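Local coordinates for putative isomerase YbhH (Escherichia coli, PDB 6OTV), which probably acts as an isomerase of the PrpF family, related to diaminopimelate epimerase, though its substrate is not established, at residues 161-166 with 281-286; 190-193 with 199-202; 289-294 with 326-331. All blocks are in the same frame, centred on the assembly; numbering follows the deposited sequence.

In the fold
Contacts 1 and 3 both use helix 279-290. Contact 1 sets one of its turns against strand 158-163 about 9 Å from the centre of the chain, whereas contact 3 joins its C-terminal exit to the loop before strand 332-344, about 21 Å out. Contact 2, about 17 Å out, is a hairpin nested in sequence inside contact 1. Its main bonds are backbone hydrogen bonds, while contacts 1 and 3 meet through apolar side chains. I192 ties them together, its CD1 touching A284 of contact 1 and L291 of contact 3. One 1,2-ethanediol spans contacts 1 and 3. Touching residues are all buried in contacts 1 and 2; in contact 3 L291 and L331 are buried, A328 partly exposed.

Contact 1: residues 161-166 with 281-286; sequences LTFLNA and GAIAIS. With EDO (1,2-ethanediol), chain D.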
loop_
_atom_site.group_PDB
_atom_site.type_symbol
_atom_site.label_atom_id
_atom_site.label_comp_id
_atom_site.label_asym_id
_atom_site.label_seq_id
_atom_site.Cartn_x
_atom_site.Cartn_y
_atom_site.Cartn_z
ATOM N N LEU A 161 -14.304 -5.938 -0.470
ATOM C CA LEU A 161 -13.504 -4.992 -1.243
ATOM C C LEU A 161 -13.244 -3.773 -0.369
ATOM O O LEU A 161 -14.176 -3.026 -0.052
ATOM C CB LEU A 161 -14.217 -4.594 -2.534
ATOM C CG LEU A 161 -14.589 -5.725 -3.493
ATOM C CD1 LEU A 161 -15.290 -5.164 -4.718
ATOM C CD2 LEU A 161 -13.353 -6.529 -3.893
ATOM N N THR A 162 -11.987 -3.572 0.014
ATOM C CA THR A 162 -11.582 -2.469 0.877
ATOM C C THR A 162 -10.735 -1.486 0.078
ATOM O O THR A 162 -9.675 -1.852 -0.443
ATOM C CB THR A 162 -10.804 -2.979 2.088
ATOM O OG1 THR A 162 -11.595 -3.943 2.791
ATOM C CG2 THR A 162 -10.466 -1.830 3.025
ATOM N N PHE A 163 -11.194 -0.240 0.003
ATOM C CA PHE A 163 -10.499 0.804 -0.739
ATOM C C PHE A 163 -9.437 1.446 0.146
ATOM O O PHE A 163 -9.722 1.856 1.276
ATOM C CB PHE A 163 -11.499 1.842 -1.254
ATOM C CG PHE A 163 -12.352 1.337 -2.390
ATOM C CD1 PHE A 163 -13.279 0.323 -2.183
ATOM C CD2 PHE A 163 -12.220 1.865 -3.665
ATOM C CE1 PHE A 163 -14.056 -0.155 -3.226
ATOM C CE2 PHE A 163 -12.999 1.393 -4.714
ATOM C CZ PHE A 163 -13.916 0.380 -4.493
ATOM N N LEU A 164 -8.212 1.533 -0.375
ATOM C CA LEU A 164 -7.041 1.838 0.439
ATOM C C LEU A 164 -6.561 3.280 0.324
ATOM O O LEU A 164 -5.967 3.795 1.277
ATOM C CB LEU A 164 -5.891 0.896 0.065
ATOM C CG LEU A 164 -6.244 -0.592 0.125
ATOM C CD1 LEU A 164 -5.092 -1.448 -0.379
ATOM C CD2 LEU A 164 -6.644 -0.991 1.539
ATOM N N ASN A 165 -6.794 3.945 -0.804
ATOM C CA ASN A 165 -6.349 5.325 -0.995
ATOM C C ASN A 165 -7.435 6.132 -1.706
ATOM O O ASN A 165 -7.199 6.782 -2.726
ATOM C CB ASN A 165 -5.024 5.369 -1.758
ATOM C CG ASN A 165 -5.121 4.737 -3.136
ATOM O OD1 ASN A 165 -5.959 3.869 -3.377
ATOM N ND2 ASN A 165 -4.266 5.177 -4.051
ATOM N N ALA A 166 -8.651 6.101 -1.151
ATOM C CA ALA A 166 -9.775 6.802 -1.765
ATOM C C ALA A 166 -9.686 8.311 -1.578
ATOM O O ALA A 166 -10.215 9.065 -2.403
ATOM C CB ALA A 166 -11.095 6.282 -1.192
ATOM N N GLY A 281 -18.968 6.197 -6.164
ATOM C CA GLY A 281 -19.920 7.171 -5.659
ATOM C C GLY A 281 -20.436 6.809 -4.281
ATOM O O GLY A 281 -20.630 7.681 -3.429
ATOM N N ALA A 282 -20.654 5.513 -4.038
ATOM C CA ALA A 282 -21.113 5.077 -2.725
ATOM C C ALA A 282 -20.071 5.370 -1.653
ATOM O O ALA A 282 -20.418 5.709 -0.516
ATOM C CB ALA A 282 -21.461 3.588 -2.756
ATOM N N ILE A 283 -18.786 5.253 -1.997
ATOM C CA ILE A 283 -17.730 5.585 -1.044
ATOM C C ILE A 283 -17.811 7.058 -0.665
ATOM O O ILE A 283 -17.752 7.421 0.517
ATOM C CB ILE A 283 -16.346 5.234 -1.622
ATOM C CG1 ILE A 283 -16.288 3.768 -2.062
ATOM C CG2 ILE A 283 -15.251 5.547 -0.611
ATOM C CD1 ILE A 283 -16.700 2.789 -0.997
ATOM N N ALA A 284 -17.955 7.928 -1.667
ATOM C CA ALA A 284 -17.962 9.366 -1.418
ATOM C C ALA A 284 -19.164 9.779 -0.577
ATOM O O ALA A 284 -19.027 10.538 0.390
ATOM C CB ALA A 284 -17.945 10.125 -2.746
ATOM N N ILE A 285 -20.353 9.286 -0.931
ATOM C CA ILE A 285 -21.572 9.680 -0.226
ATOM C C ILE A 285 -21.548 9.173 1.211
ATOM O O ILE A 285 -21.870 9.911 2.150
ATOM C CB ILE A 285 -22.810 9.170 -0.980
ATOM C CG1 ILE A 285 -22.860 9.781 -2.376
ATOM C CG2 ILE A 285 -24.074 9.496 -0.201
ATOM C CD1 ILE A 285 -23.643 8.957 -3.361
ATOM N N SER A 286 -21.179 7.904 1.404
ATOM C CA SER A 286 -21.111 7.363 2.758
ATOM C C SER A 286 -20.088 8.116 3.600
ATOM O O SER A 286 -20.290 8.317 4.803
ATOM C CB SER A 286 -20.782 5.869 2.712
ATOM O OG SER A 286 -19.509 5.648 2.128
HETATM C C1 EDO D . -8.547 6.660 2.022
HETATM O O1 EDO D . -7.230 7.094 2.374
HETATM C C2 EDO D . -8.638 5.149 2.201
HETATM O O2 EDO D . -9.726 4.619 1.435
#
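I283 reaches from helix 279-290 to F163 and A166, where strand 158-163 ends and the chain turns into a loop. Helix against strands fits the fold of the diaminopimelate epimerase clan, in which strands curl round a helix in each of two domains. The two backbones stay well apart, 8.1 Å between CA of A166 and CA of I283, and the isoleucine side chain bridges that distance. Its CB stays back from both partners and only divides the two branches. CG2, anti to the backbone N, runs to A166 and ends 4.3 Å from its CB, methyl against methyl. The other branch starts with CG1, 4.6 Å from CD1 of F163, and then bends at chi2 -53°, which carries CD1 to within 4.4 Å of that same ring atom. The methyl meets the phenyl ring obliquely. This is a light, rather loose apolar touch without close interlocking, and no hydrogen bond crosses between the segments. V319 and A333 of two further strands and A195 of a loop also pack on I283, so the side chain lies inside an apolar core. Backbone bonding to A333 ties F163 to strand 332-344, and I130 also touches its side chain. Beyond the strand end a 1,2-ethanediol, probably from the crystallisation liquor, sits in the bend of the loop. Its O2 donates to O of F163 at 2.8 Å and accepts from N of A166 at 3.2 Å, with an N-H...O angle of 163°.

Contact 2: residues 190-193 with 199-202; sequences TCID and VIIP
T190 and I200 form an antiparallel hydrogen-bonded pair in the beta hairpin of strands 187-193 and 197-202. The tight part of the contact is here. N of I200 gives a nearly straight bond, 174° at the hydrogen, to O of T190 at 2.8 Å. The return bond, from N of T190 to O of I200, is longer at 3.1 Å. The T190 oxygen is also approached by CA of V199 at 3.4 Å, a CA-H...O contact. On the face carrying T190 and I200, their CB atoms stand 4.3 Å apart. With CG1 anti to the carbonyl carbon (chi1 -63°) and the chain extended, CD1 of I200 reaches CG2 of I192 at 4.0 Å; the two isoleucine side chains cross obliquely. The hydroxyl of T190 is engaged elsewhere, by N of V295 and O of Q180. Looser packing marks the opposite face, where C191 and V199 form the non-hydrogen-bonded pair. Their backbones are close, yet SG of C191 comes no nearer than 4.6 Å to CG2 of V199, and A234 of helix 221-237 packs against both residues. No solvent-facing side exists here, as every residue of the two segments is buried. Beyond the pairing, D193 turns its carboxylate to another loop, where OD1 bonds OG1 of T169 and OD2 bonds the backbone N of K170 and of T171.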
loop_
_atom_site.group_PDB
_atom_site.type_symbol
_atom_site.label_atom_id
_atom_site.label_comp_id
_atom_site.label_asym_id
_atom_site.label_seq_id
_atom_site.Cartn_x
_atom_site.Cartn_y
_atom_site.Cartn_z
ATOM N N THR A 190 -21.850 20.107 -0.975
ATOM C CA THR A 190 -20.595 19.629 -0.410
ATOM C C THR A 190 -19.727 19.057 -1.520
ATOM O O THR A 190 -20.170 18.184 -2.275
ATOM C CB THR A 190 -20.828 18.571 0.675
ATOM O OG1 THR A 190 -21.275 19.209 1.878
ATOM C CG2 THR A 190 -19.543 17.805 0.961
ATOM N N CYS A 191 -18.499 19.555 -1.620
ATOM C CA CYS A 191 -17.524 19.063 -2.582
ATOM C C CYS A 191 -16.545 18.151 -1.855
ATOM O O CYS A 191 -15.824 18.599 -0.957
ATOM C CB CYS A 191 -16.795 20.221 -3.257
ATOM S SG CYS A 191 -17.887 21.331 -4.174
ATOM N N ILE A 192 -16.528 16.876 -2.235
ATOM C CA ILE A 192 -15.694 15.883 -1.575
ATOM C C ILE A 192 -15.077 14.975 -2.632
ATOM O O ILE A 192 -15.689 14.682 -3.665
ATOM C CB ILE A 192 -16.495 15.076 -0.526
ATOM C CG1 ILE A 192 -15.572 14.174 0.295
ATOM C CG2 ILE A 192 -17.589 14.263 -1.192
ATOM C CD1 ILE A 192 -16.275 13.466 1.435
ATOM N N ASP A 193 -13.842 14.554 -2.376
ATOM C CA ASP A 193 -13.071 13.692 -3.269
ATOM C C ASP A 193 -12.707 12.434 -2.483
ATOM O O ASP A 193 -11.648 12.369 -1.853
ATOM C CB ASP A 193 -11.830 14.425 -3.787
ATOM C CG ASP A 193 -11.107 13.662 -4.885
ATOM O OD1 ASP A 193 -11.619 12.618 -5.341
ATOM O OD2 ASP A 193 -10.019 14.114 -5.294
ATOM N N VAL A 199 -20.081 16.267 -6.190
ATOM C CA VAL A 199 -20.706 17.425 -5.565
ATOM C C VAL A 199 -22.074 16.981 -5.065
ATOM O O VAL A 199 -22.928 16.557 -5.854
ATOM C CB VAL A 199 -20.804 18.622 -6.529
ATOM C CG1 VAL A 199 -21.248 18.173 -7.914
ATOM C CG2 VAL A 199 -21.742 19.680 -5.972
ATOM N N ILE A 200 -22.268 17.055 -3.755
ATOM C CA ILE A 200 -23.461 16.527 -3.110
ATOM C C ILE A 200 -24.479 17.651 -2.982
ATOM O O ILE A 200 -24.215 18.668 -2.333
ATOM C CB ILE A 200 -23.117 15.920 -1.742
ATOM C CG1 ILE A 200 -22.173 14.733 -1.938
ATOM C CG2 ILE A 200 -24.377 15.511 -0.997
ATOM C CD1 ILE A 200 -21.552 14.232 -0.672
ATOM N N ILE A 201 -25.638 17.472 -3.609
ATOM C CA ILE A 201 -26.664 18.502 -3.709
ATOM C C ILE A 201 -27.951 17.948 -3.114
ATOM O O ILE A 201 -28.399 16.878 -3.530
ATOM C CB ILE A 201 -26.904 18.947 -5.163
ATOM C CG1 ILE A 201 -25.577 19.277 -5.849
ATOM C CG2 ILE A 201 -27.864 20.132 -5.206
ATOM C CD1 ILE A 201 -25.686 19.421 -7.349
ATOM N N PRO A 202 -28.575 18.630 -2.154
ATOM C CA PRO A 202 -29.898 18.197 -1.680
ATOM C C PRO A 202 -30.940 18.321 -2.782
ATOM O O PRO A 202 -31.076 19.371 -3.416
ATOM C CB PRO A 202 -30.189 19.151 -0.515
ATOM C CG PRO A 202 -28.851 19.681 -0.102
ATOM C CD PRO A 202 -28.040 19.747 -1.359
#

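Contact 3: residues 289-294 with 326-331; sequences CALEGT and QDATTL. With EDO (1,2-ethanediol), chain D; EDO (1,2-ethanediol), chain O.
L291 leaves helical geometry just after helix 279-290 and opens a type II beta turn ending at T294, its CA 7.1 Å from CA of A328 in the loop 326-331. G293, with a positive phi of 93°, lies in that turn. Across the gap the contact is wholly apolar. L291 holds CG beside its backbone N, anti to the carbonyl carbon (chi1 -60°), and its fork straddles the A328 methyl: CD2 lies 3.6 Å and CD1 3.8 Å from CB of A328. CD2 also meets CD2 of L331 at 4.1 Å, which L331 extends to it with CG anti to the backbone N (chi1 -179°). The opposing loop is shaped by an Asx turn, in which OD1 of D327 accepts from N of T329 at 3.2 Å, met from above the carboxylate plane. Two 1,2-ethanediol molecules, probably from the crystallisation liquor, donate to this loop's carbonyls, one through O1 to O of T329 at 2.7 Å, the other through O1 to O of T330 at 2.6 Å. S67 of the second subunit packs on T330. Within the chain, the loop leads from strand 315-322 into strand 332-344, Y305 touches L331, and L291, at the end of helix 279-290, is also touched by F175 and by I192 of strand 187-193.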
loop_
_atom_site.group_PDB
_atom_site.type_symbol
_atom_site.label_atom_id
_atom_site.label_comp_id
_atom_site.label_asym_id
_atom_site.label_seq_id
_atom_site.Cartn_x
_atom_site.Cartn_y
_atom_site.Cartn_z
ATOM N N CYS A 289 -21.486 11.229 4.994
ATOM C CA CYS A 289 -22.360 10.944 6.130
ATOM C C CYS A 289 -21.581 10.867 7.435
ATOM O O CYS A 289 -22.111 11.224 8.493
ATOM C CB CYS A 289 -23.123 9.638 5.906
ATOM S SG CYS A 289 -24.348 9.684 4.580
ATOM N N ALA A 290 -20.332 10.400 7.385
ATOM C CA ALA A 290 -19.536 10.240 8.594
ATOM C C ALA A 290 -18.708 11.470 8.927
ATOM O O ALA A 290 -18.486 11.752 10.109
ATOM C CB ALA A 290 -18.613 9.026 8.461
ATOM N N LEU A 291 -18.244 12.208 7.922
ATOM C CA LEU A 291 -17.440 13.394 8.180
ATOM C C LEU A 291 -18.320 14.539 8.666
ATOM O O LEU A 291 -19.410 14.776 8.136
ATOM C CB LEU A 291 -16.681 13.808 6.921
ATOM C CG LEU A 291 -15.714 12.758 6.375
ATOM C CD1 LEU A 291 -15.034 13.257 5.112
ATOM C CD2 LEU A 291 -14.689 12.382 7.433
ATOM N N GLU A 292 -17.840 15.249 9.682
ATOM C CA GLU A 292 -18.598 16.341 10.271
ATOM C C GLU A 292 -18.555 17.581 9.385
ATOM O O GLU A 292 -17.549 17.876 8.734
ATOM C CB GLU A 292 -18.054 16.683 11.657
ATOM C CG GLU A 292 -16.557 16.934 11.686
ATOM C CD GLU A 292 -16.106 17.627 12.958
ATOM O OE1 GLU A 292 -15.524 18.729 12.864
ATOM O OE2 GLU A 292 -16.342 17.072 14.052
ATOM N N GLY A 293 -19.669 18.309 9.368
ATOM C CA GLY A 293 -19.739 19.590 8.697
ATOM C C GLY A 293 -20.217 19.557 7.263
ATOM O O GLY A 293 -20.341 20.625 6.648
ATOM N N THR A 294 -20.484 18.381 6.704
ATOM C CA THR A 294 -20.957 18.309 5.331
ATOM C C THR A 294 -22.445 18.639 5.260
ATOM O O THR A 294 -23.165 18.620 6.263
ATOM C CB THR A 294 -20.705 16.923 4.738
ATOM O OG1 THR A 294 -21.377 15.935 5.529
ATOM C CG2 THR A 294 -19.211 16.618 4.698
ATOM N N GLN A 326 -7.348 10.395 13.002
ATOM C CA GLN A 326 -8.119 11.590 13.322
ATOM C C GLN A 326 -8.624 12.317 12.083
ATOM O O GLN A 326 -9.740 12.844 12.093
ATOM C CB GLN A 326 -7.276 12.551 14.168
ATOM N N ASP A 327 -7.833 12.342 11.014
ATOM C CA ASP A 327 -8.179 13.083 9.813
ATOM C C ASP A 327 -9.118 12.264 8.927
ATOM O O ASP A 327 -9.305 11.058 9.108
ATOM C CB ASP A 327 -6.908 13.466 9.049
ATOM C CG ASP A 327 -7.122 14.629 8.091
ATOM O OD1 ASP A 327 -8.145 14.643 7.374
ATOM O OD2 ASP A 327 -6.259 15.533 8.055
ATOM N N ALA A 328 -9.728 12.950 7.958
ATOM C CA ALA A 328 -10.520 12.285 6.933
ATOM C C ALA A 328 -9.662 11.537 5.923
ATOM O O ALA A 328 -10.204 10.774 5.118
ATOM C CB ALA A 328 -11.396 13.303 6.203
ATOM N N THR A 329 -8.343 11.743 5.942
ATOM C CA THR A 329 -7.463 11.061 5.001
ATOM C C THR A 329 -7.269 9.593 5.348
ATOM O O THR A 329 -6.852 8.815 4.484
ATOM C CB THR A 329 -6.104 11.757 4.949
ATOM O OG1 THR A 329 -5.536 11.785 6.264
ATOM C CG2 THR A 329 -6.255 13.179 4.436
ATOM N N THR A 330 -7.553 9.198 6.587
ATOM C CA THR A 330 -7.409 7.815 7.015
ATOM C C THR A 330 -8.739 7.073 7.043
ATOM O O THR A 330 -8.798 5.942 7.533
ATOM C CB THR A 330 -6.742 7.755 8.392
ATOM O OG1 THR A 330 -7.522 8.497 9.339
ATOM C CG2 THR A 330 -5.338 8.341 8.328
ATOM N N LEU A 331 -9.803 7.683 6.529
ATOM C CA LEU A 331 -11.108 7.034 6.495
ATOM C C LEU A 331 -11.075 5.863 5.518
ATOM O O LEU A 331 -10.725 6.036 4.346
ATOM C CB LEU A 331 -12.181 8.047 6.100
ATOM C CG LEU A 331 -13.626 7.554 6.027
ATOM C CD1 LEU A 331 -14.033 6.928 7.346
ATOM C CD2 LEU A 331 -14.564 8.696 5.666
HETATM C C1 EDO D . -8.547 6.660 2.022
HETATM O O1 EDO D . -7.230 7.094 2.374
HETATM C C2 EDO D . -8.638 5.149 2.201
HETATM O O2 EDO D . -9.726 4.619 1.435
HETATM C C1 EDO O . -7.182 3.176 9.314
HETATM O O1 EDO O . -7.785 4.466 9.479
HETATM C C2 EDO O . -8.184 2.178 8.741
HETATM O O2 EDO O . -9.211 1.908 9.702
#